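Local atomic coordinates of major capsid protein P2 (Pseudoalteromonas phage pm2, PDB entry 2VVF), a protein that builds the outer protein shell of the marine phage PM2 virion as a homotrimeric double jelly-roll major capsid protein. Residues P141-F151 with E255-W264; I172-V182 with N217-L225. All coordinates share one frame; numbering follows the deposited sequence.

Interaction 1: residues P141-F151 with E255-W264; sequences PSWLTMRRNFF and EIIVEYMGVW. With CA (calcium ion), chain G.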
loop_
_atom_site.group_PDB
_atom_site.type_symbol
_atom_site.label_atom_id
_atom_site.label_comp_id
_atom_site.label_asym_id
_atom_site.label_seq_id
_atom_site.Cartn_x
_atom_site.Cartn_y
_atom_site.Cartn_z
ATOM N N PRO A 141 17.559 -1.210 22.670
ATOM C CA PRO A 141 16.222 -1.785 22.595
ATOM C C PRO A 141 15.228 -0.693 22.202
ATOM O O PRO A 141 14.420 -0.875 21.293
ATOM C CB PRO A 141 15.977 -2.257 24.026
ATOM C CG PRO A 141 17.337 -2.648 24.513
ATOM C CD PRO A 141 18.346 -1.799 23.768
ATOM N N SER A 142 15.334 0.458 22.859
ATOM C CA SER A 142 14.493 1.612 22.552
ATOM C C SER A 142 12.998 1.293 22.461
ATOM O O SER A 142 12.473 0.496 23.240
ATOM C CB SER A 142 14.983 2.286 21.268
ATOM O OG SER A 142 14.169 3.390 20.920
ATOM N N TRP A 143 12.316 1.938 21.518
ATOM C CA TRP A 143 10.880 1.742 21.323
ATOM C C TRP A 143 10.545 0.314 20.906
ATOM O O TRP A 143 10.978 -0.152 19.853
ATOM C CB TRP A 143 10.333 2.734 20.293
ATOM C CG TRP A 143 9.701 3.940 20.913
ATOM C CD1 TRP A 143 10.309 5.127 21.203
ATOM C CD2 TRP A 143 8.348 4.059 21.369
ATOM N NE1 TRP A 143 9.414 5.983 21.802
ATOM C CE2 TRP A 143 8.204 5.349 21.916
ATOM C CE3 TRP A 143 7.242 3.205 21.355
ATOM C CZ2 TRP A 143 6.999 5.805 22.445
ATOM C CZ3 TRP A 143 6.048 3.658 21.885
ATOM C CH2 TRP A 143 5.935 4.947 22.420
ATOM N N LEU A 144 9.763 -0.370 21.733
ATOM C CA LEU A 144 9.377 -1.750 21.462
ATOM C C LEU A 144 7.892 -1.968 21.728
ATOM O O LEU A 144 7.276 -1.237 22.502
ATOM C CB LEU A 144 10.186 -2.698 22.354
ATOM C CG LEU A 144 11.407 -3.414 21.770
ATOM C CD1 LEU A 144 11.997 -2.645 20.607
ATOM C CD2 LEU A 144 12.453 -3.645 22.850
ATOM N N THR A 145 7.331 -2.998 21.100
ATOM C CA THR A 145 5.936 -3.372 21.314
ATOM C C THR A 145 5.919 -4.387 22.451
ATOM O O THR A 145 6.674 -5.359 22.432
ATOM C CB THR A 145 5.308 -3.977 20.042
ATOM O OG1 THR A 145 5.233 -2.980 19.016
ATOM C CG2 THR A 145 3.912 -4.503 20.336
ATOM N N MET A 146 5.080 -4.148 23.455
ATOM C CA MET A 146 5.003 -5.047 24.601
ATOM C C MET A 146 3.619 -5.662 24.747
ATOM O O MET A 146 2.725 -5.070 25.348
ATOM C CB MET A 146 5.414 -4.318 25.882
ATOM C CG MET A 146 6.878 -3.918 25.908
ATOM S SD MET A 146 7.164 -2.367 26.764
ATOM C CE MET A 146 8.775 -1.899 26.096
ATOM N N ARG A 147 3.452 -6.852 24.182
ATOM C CA ARG A 147 2.179 -7.562 24.227
ATOM C C ARG A 147 1.956 -8.183 25.603
ATOM O O ARG A 147 2.734 -9.028 26.047
ATOM C CB ARG A 147 2.150 -8.640 23.143
ATOM C CG ARG A 147 0.791 -9.269 22.902
ATOM C CD ARG A 147 0.942 -10.599 22.176
ATOM N NE ARG A 147 -0.302 -11.034 21.546
ATOM C CZ ARG A 147 -1.147 -11.902 22.088
ATOM N NH1 ARG A 147 -0.886 -12.428 23.277
ATOM N NH2 ARG A 147 -2.256 -12.242 21.445
ATOM N N ARG A 148 0.895 -7.748 26.279
ATOM C CA ARG A 148 0.577 -8.244 27.616
ATOM C C ARG A 148 -0.738 -9.016 27.657
ATOM O O ARG A 148 -1.682 -8.702 26.932
ATOM C CB ARG A 148 0.563 -7.101 28.633
ATOM C CG ARG A 148 1.940 -6.555 28.967
ATOM C CD ARG A 148 2.986 -7.662 28.990
ATOM N NE ARG A 148 4.332 -7.143 28.762
ATOM C CZ ARG A 148 5.045 -6.492 29.675
ATOM N NH1 ARG A 148 4.548 -6.289 30.886
ATOM N NH2 ARG A 148 6.257 -6.047 29.377
ATOM N N ASN A 149 -0.786 -10.025 28.520
ATOM C CA ASN A 149 -1.952 -10.890 28.655
ATOM C C ASN A 149 -2.723 -10.615 29.943
ATOM O O ASN A 149 -2.130 -10.463 31.010
ATOM C CB ASN A 149 -1.502 -12.357 28.640
ATOM C CG ASN A 149 -2.431 -13.245 27.842
ATOM O OD1 ASN A 149 -3.400 -12.775 27.243
ATOM N ND2 ASN A 149 -2.138 -14.539 27.824
ATOM N N PHE A 150 -4.048 -10.578 29.836
ATOM C CA PHE A 150 -4.913 -10.361 30.993
ATOM C C PHE A 150 -6.174 -11.214 30.864
ATOM O O PHE A 150 -6.723 -11.364 29.773
ATOM C CB PHE A 150 -5.297 -8.884 31.126
ATOM C CG PHE A 150 -4.122 -7.952 31.194
ATOM C CD1 PHE A 150 -3.447 -7.753 32.386
ATOM C CD2 PHE A 150 -3.704 -7.259 30.070
ATOM C CE1 PHE A 150 -2.365 -6.896 32.453
ATOM C CE2 PHE A 150 -2.624 -6.401 30.129
ATOM C CZ PHE A 150 -1.953 -6.219 31.324
ATOM N N PHE A 151 -6.624 -11.782 31.979
ATOM C CA PHE A 151 -7.821 -12.613 31.979
ATOM C C PHE A 151 -8.878 -12.013 32.894
ATOM O O PHE A 151 -8.618 -11.743 34.066
ATOM C CB PHE A 151 -7.488 -14.043 32.409
ATOM C CG PHE A 151 -6.692 -14.809 31.392
ATOM C CD1 PHE A 151 -7.323 -15.630 30.473
ATOM C CD2 PHE A 151 -5.311 -14.694 31.343
ATOM C CE1 PHE A 151 -6.593 -16.330 29.530
ATOM C CE2 PHE A 151 -4.575 -15.392 30.407
ATOM C CZ PHE A 151 -5.216 -16.211 29.498
ATOM N N GLU A 255 -9.972 -13.250 27.423
ATOM C CA GLU A 255 -8.541 -13.003 27.455
ATOM C C GLU A 255 -8.326 -11.644 26.804
ATOM O O GLU A 255 -8.553 -11.480 25.605
ATOM C CB GLU A 255 -7.766 -14.080 26.692
ATOM C CG GLU A 255 -6.261 -13.863 26.732
ATOM C CD GLU A 255 -5.491 -14.808 25.831
ATOM O OE1 GLU A 255 -6.070 -15.819 25.378
ATOM O OE2 GLU A 255 -4.292 -14.546 25.595
ATOM N N ILE A 256 -7.950 -10.659 27.612
ATOM C CA ILE A 256 -7.730 -9.308 27.113
ATOM C C ILE A 256 -6.270 -9.097 26.719
ATOM O O ILE A 256 -5.376 -9.142 27.565
ATOM C CB ILE A 256 -8.192 -8.241 28.128
ATOM C CG1 ILE A 256 -9.670 -8.433 28.487
ATOM C CG2 ILE A 256 -7.963 -6.843 27.571
ATOM C CD1 ILE A 256 -10.604 -8.396 27.300
ATOM N N ILE A 257 -6.037 -8.860 25.431
ATOM C CA ILE A 257 -4.690 -8.616 24.927
ATOM C C ILE A 257 -4.465 -7.117 24.791
ATOM O O ILE A 257 -5.223 -6.429 24.109
ATOM C CB ILE A 257 -4.455 -9.322 23.577
ATOM C CG1 ILE A 257 -4.852 -10.796 23.669
ATOM C CG2 ILE A 257 -2.997 -9.186 23.148
ATOM C CD1 ILE A 257 -4.138 -11.544 24.765
ATOM N N VAL A 258 -3.428 -6.609 25.448
ATOM C CA VAL A 258 -3.110 -5.188 25.378
ATOM C C VAL A 258 -1.728 -4.985 24.772
ATOM O O VAL A 258 -0.727 -5.449 25.316
ATOM C CB VAL A 258 -3.218 -4.512 26.754
ATOM C CG1 VAL A 258 -2.967 -3.014 26.634
ATOM C CG2 VAL A 258 -4.572 -4.789 27.380
ATOM N N GLU A 259 -1.683 -4.299 23.635
ATOM C CA GLU A 259 -0.423 -4.021 22.960
ATOM C C GLU A 259 0.131 -2.687 23.440
ATOM O O GLU A 259 -0.275 -1.627 22.965
ATOM C CB GLU A 259 -0.624 -3.987 21.444
ATOM C CG GLU A 259 -0.937 -5.340 20.829
ATOM C CD GLU A 259 -1.019 -5.284 19.317
ATOM O OE1 GLU A 259 0.042 -5.181 18.666
ATOM O OE2 GLU A 259 -2.145 -5.334 18.780
ATOM N N TYR A 260 1.044 -2.745 24.403
ATOM C CA TYR A 260 1.657 -1.541 24.944
ATOM C C TYR A 260 2.837 -1.125 24.074
ATOM O O TYR A 260 3.313 -1.899 23.244
ATOM C CB TYR A 260 2.134 -1.778 26.380
ATOM C CG TYR A 260 1.017 -1.901 27.392
ATOM C CD1 TYR A 260 0.440 -0.773 27.958
ATOM C CD2 TYR A 260 0.559 -3.148 27.801
ATOM C CE1 TYR A 260 -0.572 -0.884 28.893
ATOM C CE2 TYR A 260 -0.452 -3.267 28.735
ATOM C CZ TYR A 260 -1.014 -2.134 29.275
ATOM O OH TYR A 260 -2.020 -2.251 30.203
ATOM N N MET A 261 3.309 0.098 24.280
ATOM C CA MET A 261 4.443 0.628 23.536
ATOM C C MET A 261 5.204 1.617 24.409
ATOM O O MET A 261 4.606 2.366 25.179
ATOM C CB MET A 261 3.964 1.346 22.271
ATOM C CG MET A 261 3.456 0.436 21.170
ATOM S SD MET A 261 2.873 1.381 19.748
ATOM C CE MET A 261 1.957 2.687 20.558
ATOM N N GLY A 262 6.524 1.634 24.269
ATOM C CA GLY A 262 7.355 2.548 25.037
ATOM C C GLY A 262 8.831 2.197 24.879
ATOM O O GLY A 262 9.170 1.147 24.351
ATOM N N VAL A 263 9.700 3.095 25.316
ATOM C CA VAL A 263 11.144 2.907 25.278
ATOM C C VAL A 263 11.480 1.910 26.370
ATOM O O VAL A 263 11.218 2.140 27.558
ATOM C CB VAL A 263 11.908 4.247 25.494
ATOM C CG1 VAL A 263 13.390 4.025 25.567
ATOM C CG2 VAL A 263 11.541 5.278 24.426
ATOM N N TRP A 264 12.030 0.782 25.949
ATOM C CA TRP A 264 12.389 -0.267 26.878
ATOM C C TRP A 264 13.360 0.224 27.940
ATOM O O TRP A 264 14.338 0.912 27.644
ATOM C CB TRP A 264 12.970 -1.472 26.142
ATOM C CG TRP A 264 13.193 -2.649 27.042
ATOM C CD1 TRP A 264 12.268 -3.580 27.419
ATOM C CD2 TRP A 264 14.413 -3.002 27.710
ATOM N NE1 TRP A 264 12.840 -4.500 28.266
ATOM C CE2 TRP A 264 14.156 -4.168 28.459
ATOM C CE3 TRP A 264 15.698 -2.451 27.738
ATOM C CZ2 TRP A 264 15.136 -4.793 29.228
ATOM C CZ3 TRP A 264 16.670 -3.072 28.503
ATOM C CH2 TRP A 264 16.383 -4.230 29.239
HETATM CA CA CA G . 13.556 -0.252 18.890
HETATM O O HOH W 1 16.566 1.131 25.518
#

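Interaction 2: residues I172-V182 with N217-L225; sequences IAAIHIKAAGV and NTYTIDFML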
loop_
_atom_site.group_PDB
_atom_site.type_symbol
_atom_site.label_atom_id
_atom_site.label_comp_id
_atom_site.label_asym_id
_atom_site.label_seq_id
_atom_site.Cartn_x
_atom_site.Cartn_y
_atom_site.Cartn_z
ATOM N N ILE A 172 -0.787 2.767 24.267
ATOM C CA ILE A 172 -1.559 1.571 23.964
ATOM C C ILE A 172 -1.939 1.600 22.491
ATOM O O ILE A 172 -2.694 2.468 22.055
ATOM C CB ILE A 172 -2.803 1.441 24.858
ATOM C CG1 ILE A 172 -2.388 1.260 26.320
ATOM C CG2 ILE A 172 -3.662 0.269 24.400
ATOM C CD1 ILE A 172 -3.556 1.217 27.280
ATOM N N ALA A 173 -1.381 0.671 21.724
ATOM C CA ALA A 173 -1.654 0.599 20.295
ATOM C C ALA A 173 -3.025 -0.007 20.029
ATOM O O ALA A 173 -3.764 0.466 19.165
ATOM C CB ALA A 173 -0.570 -0.202 19.587
ATOM N N ALA A 174 -3.360 -1.057 20.772
ATOM C CA ALA A 174 -4.641 -1.724 20.595
ATOM C C ALA A 174 -5.015 -2.614 21.771
ATOM O O ALA A 174 -4.176 -2.955 22.601
ATOM C CB ALA A 174 -4.639 -2.529 19.306
ATOM N N ILE A 175 -6.288 -2.986 21.827
ATOM C CA ILE A 175 -6.799 -3.872 22.863
ATOM C C ILE A 175 -7.657 -4.931 22.182
ATOM O O ILE A 175 -8.557 -4.606 21.410
ATOM C CB ILE A 175 -7.605 -3.101 23.922
ATOM C CG1 ILE A 175 -6.716 -2.086 24.641
ATOM C CG2 ILE A 175 -8.235 -4.064 24.918
ATOM C CD1 ILE A 175 -7.494 -1.011 25.375
ATOM N N HIS A 176 -7.354 -6.196 22.438
ATOM C CA HIS A 176 -8.103 -7.286 21.826
ATOM C C HIS A 176 -8.859 -8.101 22.863
ATOM O O HIS A 176 -8.255 -8.752 23.711
ATOM C CB HIS A 176 -7.171 -8.196 21.023
ATOM C CG HIS A 176 -6.240 -7.457 20.115
ATOM N ND1 HIS A 176 -6.583 -7.099 18.829
ATOM C CD2 HIS A 176 -4.979 -7.003 20.307
ATOM C CE1 HIS A 176 -5.573 -6.458 18.268
ATOM N NE2 HIS A 176 -4.588 -6.388 19.144
ATOM N N ILE A 177 -10.185 -8.058 22.787
ATOM C CA ILE A 177 -11.030 -8.809 23.706
ATOM C C ILE A 177 -11.376 -10.160 23.089
ATOM O O ILE A 177 -12.135 -10.239 22.123
ATOM C CB ILE A 177 -12.298 -8.021 24.077
ATOM C CG1 ILE A 177 -11.925 -6.709 24.771
ATOM C CG2 ILE A 177 -13.213 -8.865 24.957
ATOM C CD1 ILE A 177 -12.825 -5.550 24.404
ATOM N N LYS A 178 -10.796 -11.220 23.638
ATOM C CA LYS A 178 -11.031 -12.565 23.131
ATOM C C LYS A 178 -12.186 -13.242 23.857
ATOM O O LYS A 178 -12.004 -13.835 24.922
ATOM C CB LYS A 178 -9.763 -13.408 23.243
ATOM C CG LYS A 178 -8.591 -12.869 22.439
ATOM C CD LYS A 178 -7.812 -13.998 21.786
ATOM C CE LYS A 178 -6.718 -14.519 22.702
ATOM N NZ LYS A 178 -6.054 -15.728 22.143
ATOM N N ALA A 179 -13.374 -13.140 23.272
ATOM C CA ALA A 179 -14.582 -13.736 23.831
ATOM C C ALA A 179 -15.543 -14.024 22.686
ATOM O O ALA A 179 -15.509 -13.347 21.659
ATOM C CB ALA A 179 -15.220 -12.794 24.842
ATOM N N ALA A 180 -16.395 -15.030 22.857
ATOM C CA ALA A 180 -17.327 -15.418 21.803
ATOM C C ALA A 180 -18.690 -14.725 21.828
ATOM O O ALA A 180 -19.435 -14.793 20.850
ATOM C CB ALA A 180 -17.498 -16.928 21.779
ATOM N N GLY A 181 -19.025 -14.070 22.936
ATOM C CA GLY A 181 -20.331 -13.426 23.057
ATOM C C GLY A 181 -20.324 -11.914 23.275
ATOM O O GLY A 181 -21.217 -11.378 23.933
ATOM N N VAL A 182 -19.344 -11.222 22.702
ATOM C CA VAL A 182 -19.273 -9.769 22.832
ATOM C C VAL A 182 -20.073 -9.084 21.723
ATOM O O VAL A 182 -19.801 -9.276 20.539
ATOM C CB VAL A 182 -17.816 -9.269 22.898
ATOM C CG1 VAL A 182 -17.775 -7.748 22.936
ATOM C CG2 VAL A 182 -17.112 -9.855 24.114
ATOM N N ASN A 217 -14.029 -14.489 17.201
ATOM C CA ASN A 217 -14.252 -14.369 18.638
ATOM C C ASN A 217 -13.346 -13.324 19.279
ATOM O O ASN A 217 -12.831 -13.523 20.380
ATOM C CB ASN A 217 -14.072 -15.727 19.322
ATOM C CG ASN A 217 -14.896 -16.821 18.667
ATOM O OD1 ASN A 217 -16.092 -16.655 18.426
ATOM N ND2 ASN A 217 -14.256 -17.943 18.365
ATOM N N THR A 218 -13.171 -12.204 18.584
ATOM C CA THR A 218 -12.330 -11.115 19.064
ATOM C C THR A 218 -12.922 -9.751 18.742
ATOM O O THR A 218 -13.367 -9.510 17.622
ATOM C CB THR A 218 -10.903 -11.196 18.488
ATOM O OG1 THR A 218 -10.427 -12.545 18.551
ATOM C CG2 THR A 218 -9.974 -10.284 19.275
ATOM N N TYR A 219 -12.879 -8.848 19.717
ATOM C CA TYR A 219 -13.329 -7.477 19.523
ATOM C C TYR A 219 -12.086 -6.608 19.648
ATOM O O TYR A 219 -11.572 -6.399 20.747
ATOM C CB TYR A 219 -14.357 -7.076 20.578
ATOM C CG TYR A 219 -15.076 -5.784 20.266
ATOM C CD1 TYR A 219 -16.357 -5.793 19.723
ATOM C CD2 TYR A 219 -14.477 -4.555 20.512
ATOM C CE1 TYR A 219 -17.018 -4.616 19.436
ATOM C CE2 TYR A 219 -15.131 -3.372 20.231
ATOM C CZ TYR A 219 -16.402 -3.407 19.693
ATOM O OH TYR A 219 -17.057 -2.231 19.411
ATOM N N THR A 220 -11.577 -6.153 18.509
ATOM C CA THR A 220 -10.361 -5.355 18.479
ATOM C C THR A 220 -10.609 -3.853 18.506
ATOM O O THR A 220 -11.388 -3.322 17.711
ATOM C CB THR A 220 -9.465 -5.744 17.285
ATOM O OG1 THR A 220 -8.966 -7.076 17.471
ATOM C CG2 THR A 220 -8.298 -4.778 17.153
ATOM N N ILE A 221 -9.919 -3.174 19.417
ATOM C CA ILE A 221 -9.994 -1.725 19.526
ATOM C C ILE A 221 -8.652 -1.172 19.067
ATOM O O ILE A 221 -7.733 -0.993 19.867
ATOM C CB ILE A 221 -10.329 -1.274 20.955
ATOM C CG1 ILE A 221 -11.779 -1.622 21.298
ATOM C CG2 ILE A 221 -10.083 0.222 21.112
ATOM C CD1 ILE A 221 -12.143 -1.355 22.741
ATOM N N ASP A 222 -8.534 -0.958 17.760
ATOM C CA ASP A 222 -7.304 -0.464 17.151
ATOM C C ASP A 222 -7.176 1.049 17.294
ATOM O O ASP A 222 -7.995 1.801 16.766
ATOM C CB ASP A 222 -7.274 -0.851 15.672
ATOM C CG ASP A 222 -5.870 -1.032 15.145
ATOM O OD1 ASP A 222 -4.962 -0.303 15.599
ATOM O OD2 ASP A 222 -5.677 -1.894 14.261
ATOM N N PHE A 223 -6.141 1.489 18.005
ATOM C CA PHE A 223 -5.904 2.915 18.214
ATOM C C PHE A 223 -4.902 3.464 17.202
ATOM O O PHE A 223 -4.529 4.635 17.261
ATOM C CB PHE A 223 -5.394 3.175 19.635
ATOM C CG PHE A 223 -6.386 2.835 20.711
ATOM C CD1 PHE A 223 -7.566 3.552 20.838
ATOM C CD2 PHE A 223 -6.128 1.815 21.611
ATOM C CE1 PHE A 223 -8.478 3.241 21.835
ATOM C CE2 PHE A 223 -7.033 1.503 22.610
ATOM C CZ PHE A 223 -8.210 2.217 22.720
ATOM N N MET A 224 -4.464 2.612 16.282
ATOM C CA MET A 224 -3.499 3.012 15.261
ATOM C C MET A 224 -3.955 2.585 13.872
ATOM O O MET A 224 -3.150 2.135 13.055
ATOM C CB MET A 224 -2.123 2.406 15.560
ATOM C CG MET A 224 -1.435 2.991 16.781
ATOM S SD MET A 224 0.337 2.667 16.791
ATOM C CE MET A 224 0.366 0.929 16.344
ATOM N N LEU A 225 -5.250 2.729 13.609
ATOM C CA LEU A 225 -5.828 2.341 12.326
ATOM C C LEU A 225 -5.158 3.010 11.122
ATOM O O LEU A 225 -5.009 2.395 10.065
ATOM C CB LEU A 225 -7.338 2.595 12.321
ATOM C CG LEU A 225 -8.182 1.594 13.116
ATOM C CD1 LEU A 225 -9.577 2.144 13.379
ATOM C CD2 LEU A 225 -8.256 0.254 12.399
#

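Interaction 1: residues P141-F151 with E255-W264
The indole of W143 lies with one face over the backbone of the opposite strand: G262 CA sits 3.7 Å from the centroid of its six-membered ring, a CH-pi contact only 16° off the normal, and V263 N lies over the same face. G262, having no side chain, lets the ring come down onto the main chain, while V263 CG2 touches the pyrrole part, 3.5 Å from W143 CD1. In the middle of the pair I257 CG2 lies over one face of the R147 guanidinium, 3.5 Å from R147 CZ; at the far end E255 CG lies over a face of the F151 ring. On the sheet face of M146, R148, F150 and V258, the Y260 ring has V258 CG1 over one face, offset toward the rim, and is met at its edge by M146 O and by F150 CE2, 4.1 Å from Y260 CE2. Y260 OH hydrogen-bonds to P165 O.

These groups ride on a long antiparallel pair in the C-terminal jelly roll. Its hydrogen-bonded pairs run from L144-G262 through M146-Y260 (M146 N to Y260 O 2.9 Å) and R148-V258 to F150-I256. L144 N donates to G262 O, while the return bond from G262 N to L144 O is weak, as is that from F150 N to I256 O. Next to W143 and V263, W264 N donates to S142 O at 2.8 Å, and one water joins S142 N to W264 O.

Both sheet faces carry arginines with partners beyond the pair: R147 reaches T58 O, and R148 reaches L56 O and the terminal carboxylate of F269. P141 O, 2.6 Å from the calcium ion, and W143 O bind it together with A105 O. The chemistry thus implies a strand pair joined by backbone bonds and apolar cover, whose cationic ends link it to strand 54-59 and whose calcium-bound end is tied to the segment carrying A105.

Interaction 2: residues I172-V182 with N217-L225
H176 and T220 meet because both place their polar branch beside their own backbone N: the imidazole carbon CG (chi1 -48°) and T220 OG1 (chi1 -67°) each stand anti to the carbonyl carbon, and the two side chains run side by side in the same direction. H176 ND1 and T220 OG1 then share a hydrogen bond of 2.7 Å at the ring edge, while NE2 of the same ring is bonded to E259. The setting is an antiparallel strand pair of the C-terminal jelly roll, in which 172-178 is flanked by 218-222 and by strand 252-263.

Two hydrogen-bonded pairs form the middle of the contact, I175 with I221 and I177 with Y219, each bonded in both directions; I221 N reaches I175 O at 2.8 Å and I177 N reaches Y219 O at 3.0 Å. The four side chains share one face; I177, Y219 and I221 pack on V185 of strand 182-189, while I175 turns to F223. V182 crosses the Y219 side chain at about a right angle, its CG1 4.0 Å from Y219 CD1, and the tyrosine hydroxyl bonds to L198 O.

Past the strand, F223 N still donates to A173 O, and the F223 ring takes I175 CD1 at its edge, 3.8 Å from F223 CE2; I221 O lies over one face. M1 of a second subunit packs on this phenylalanine, placing it close to the trimer interface. M224 CE lies 3.6 Å from A173 CB. Its backbone is held by an Asx turn, in which D222 OD1 accepts M224 N at 3.0 Å, while D222 OD2 forms a salt bridge with R71.

Interactions 1 and 2 are adjoining parts of one sheet, since strand 252-263 of the first is the neighbour of strand 171-178 of the second. They meet directly through the backbone of I257 and H176, and where I256 packs on I177. Both are mostly buried, with exposed residues limited to their ends. Both also reach the N-terminal half of the protein, interaction 1 through R147, R148 and the calcium ion, interaction 2 through K178, which pairs with D64, and D222. Interaction 1 lies nearer the centre of the chain. Interaction 2, about 14 Å away between centres, packs its apolar face against the other sheet of its own jelly roll and touches a second subunit at one end.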